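Local coordinates for DNA polymerase III beta subunit (Streptococcus pyogenes, PDB 2AVT), which probably encircles DNA as a sliding ring that tethers the replicative DNA polymerase to its template during chromosome replication, at residues E132-L137 and E223-P228. Numbering follows the deposited sequence.
Sequences ENPLIL and EVFFSP
Leu135 and Val224 face each other as a hydrogen-bonded antiparallel pair, their backbones joined in both directions. Val224 N gives the shorter bond, 2.8 Å to Leu135 O and in the plane of that carbonyl. Leu135 N returns a longer one, 3.2 Å to Val224 O, nearly straight at the hydrogen. Glu223 CA also makes a CA-H...O contact with Leu135 O, 3.5 Å away. The side chains of the pair lie on one face of the sheet, CB to CB 4.2 Å, where Val224 CG2 meets Leu137 CD1 and Leu135 CD2 reaches the edge of the Phe226 ring. Val224 also packs on Ile231 and Phe233 of the next strand, 230-234, and Leu135, Leu137 and Val224 are buried. On the other face CG of Phe225, anti to its carbonyl carbon (chi1 -57°), swings the ring to Pro134, which it meets obliquely, CE1 lying 3.4 Å from Pro134 CB. Glu132 O sits at the edge of this ring, in its plane, 3.9 Å from Phe225 CD1. Glu223 runs side by side with Pro134, OE2 3.9 Å from Pro134 CG, while its OE1 forms a salt bridge to Arg234. Strand 135-138 thus pairs with 221-226 as the outermost strand, within this chain, of an antiparallel sheet that continues through 230-234 and 238-243 to strand 52-59, the continuous interdomain sheet found in bacterial beta sliding rings.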
loop_
_atom_site.group_PDB
_atom_site.type_symbol
_atom_site.label_atom_id
_atom_site.label_comp_id
_atom_site.label_asym_id
_atom_site.label_seq_id
_atom_site.Cartn_x
_atom_site.Cartn_y
_atom_site.Cartn_z
ATOM N N GLU A 132 32.557 21.245 15.655
ATOM C CA GLU A 132 33.039 22.623 15.668
ATOM C C GLU A 132 32.720 23.321 14.348
ATOM O O GLU A 132 32.706 22.687 13.296
ATOM C CB GLU A 132 34.550 22.641 15.927
ATOM C CG GLU A 132 35.162 24.029 16.000
ATOM C CD GLU A 132 36.535 24.024 16.653
ATOM O OE1 GLU A 132 36.968 22.950 17.126
ATOM O OE2 GLU A 132 37.179 25.094 16.700
ATOM N N ASN A 133 32.452 24.626 14.414
ATOM C CA ASN A 133 32.131 25.424 13.228
ATOM C C ASN A 133 30.966 24.855 12.424
ATOM O O ASN A 133 31.144 24.351 11.318
ATOM C CB ASN A 133 33.358 25.541 12.324
ATOM C CG ASN A 133 34.524 26.211 13.016
ATOM O OD1 ASN A 133 34.438 27.373 13.419
ATOM N ND2 ASN A 133 35.625 25.477 13.166
ATOM N N PRO A 134 29.749 24.953 12.972
ATOM C CA PRO A 134 28.529 24.457 12.342
ATOM C C PRO A 134 27.917 25.387 11.307
ATOM O O PRO A 134 27.932 26.612 11.467
ATOM C CB PRO A 134 27.599 24.272 13.528
ATOM C CG PRO A 134 27.948 25.461 14.367
ATOM C CD PRO A 134 29.466 25.472 14.321
ATOM N N LEU A 135 27.390 24.795 10.241
ATOM C CA LEU A 135 26.703 25.547 9.204
ATOM C C LEU A 135 25.244 25.420 9.621
ATOM O O LEU A 135 24.734 24.306 9.774
ATOM C CB LEU A 135 26.892 24.909 7.830
ATOM C CG LEU A 135 25.915 25.433 6.770
ATOM C CD1 LEU A 135 26.209 26.902 6.489
ATOM C CD2 LEU A 135 26.026 24.610 5.493
ATOM N N ILE A 136 24.573 26.546 9.823
ATOM C CA ILE A 136 23.186 26.501 10.244
ATOM C C ILE A 136 22.217 26.728 9.090
ATOM O O ILE A 136 22.268 27.758 8.418
ATOM C CB ILE A 136 22.925 27.544 11.341
ATOM C CG1 ILE A 136 23.891 27.326 12.505
ATOM C CG2 ILE A 136 21.499 27.432 11.838
ATOM C CD1 ILE A 136 23.621 28.227 13.680
ATOM N N LEU A 137 21.334 25.761 8.859
ATOM C CA LEU A 137 20.348 25.868 7.787
ATOM C C LEU A 137 18.942 25.615 8.305
ATOM O O LEU A 137 18.735 24.786 9.188
ATOM C CB LEU A 137 20.648 24.865 6.671
ATOM C CG LEU A 137 21.981 25.006 5.937
ATOM C CD1 LEU A 137 22.112 23.908 4.889
ATOM C CD2 LEU A 137 22.057 26.382 5.286
ATOM N N GLU A 223 21.989 21.906 12.439
ATOM C CA GLU A 223 23.391 22.250 12.307
ATOM C C GLU A 223 23.985 21.187 11.390
ATOM O O GLU A 223 23.721 19.999 11.565
ATOM C CB GLU A 223 24.080 22.192 13.666
ATOM C CG GLU A 223 23.558 23.188 14.674
ATOM C CD GLU A 223 24.276 23.079 16.001
ATOM O OE1 GLU A 223 24.199 22.000 16.634
ATOM O OE2 GLU A 223 24.918 24.066 16.410
ATOM N N VAL A 224 24.783 21.607 10.414
ATOM C CA VAL A 224 25.398 20.676 9.473
ATOM C C VAL A 224 26.916 20.655 9.658
ATOM O O VAL A 224 27.567 21.700 9.600
ATOM C CB VAL A 224 25.078 21.076 8.006
ATOM C CG1 VAL A 224 25.553 19.989 7.052
ATOM C CG2 VAL A 224 23.592 21.304 7.834
ATOM N N PHE A 225 27.473 19.468 9.893
ATOM C CA PHE A 225 28.913 19.313 10.076
ATOM C C PHE A 225 29.475 18.410 8.985
ATOM O O PHE A 225 28.813 17.463 8.551
ATOM C CB PHE A 225 29.226 18.705 11.443
ATOM C CG PHE A 225 28.681 19.490 12.595
ATOM C CD1 PHE A 225 29.418 20.515 13.159
ATOM C CD2 PHE A 225 27.422 19.216 13.105
ATOM C CE1 PHE A 225 28.910 21.253 14.211
ATOM C CE2 PHE A 225 26.913 19.946 14.152
ATOM C CZ PHE A 225 27.653 20.968 14.709
ATOM N N PHE A 226 30.695 18.702 8.539
ATOM C CA PHE A 226 31.311 17.902 7.490
ATOM C C PHE A 226 32.582 17.193 7.919
ATOM O O PHE A 226 33.297 17.639 8.814
ATOM C CB PHE A 226 31.660 18.760 6.268
ATOM C CG PHE A 226 30.504 19.517 5.688
ATOM C CD1 PHE A 226 30.037 20.674 6.297
ATOM C CD2 PHE A 226 29.909 19.096 4.509
ATOM C CE1 PHE A 226 28.999 21.401 5.736
ATOM C CE2 PHE A 226 28.869 19.817 3.941
ATOM C CZ PHE A 226 28.412 20.973 4.555
ATOM N N SER A 227 32.841 16.072 7.258
ATOM C CA SER A 227 34.039 15.275 7.466
ATOM C C SER A 227 34.269 14.781 6.049
ATOM O O SER A 227 33.413 14.968 5.181
ATOM C CB SER A 227 33.782 14.094 8.411
ATOM O OG SER A 227 33.272 12.973 7.711
ATOM N N PRO A 228 35.419 14.154 5.780
ATOM C CA PRO A 228 35.641 13.681 4.409
ATOM C C PRO A 228 34.705 12.547 3.986
ATOM O O PRO A 228 34.245 12.504 2.841
ATOM C CB PRO A 228 37.104 13.232 4.429
ATOM C CG PRO A 228 37.712 14.070 5.523
ATOM C CD PRO A 228 36.645 14.033 6.585
#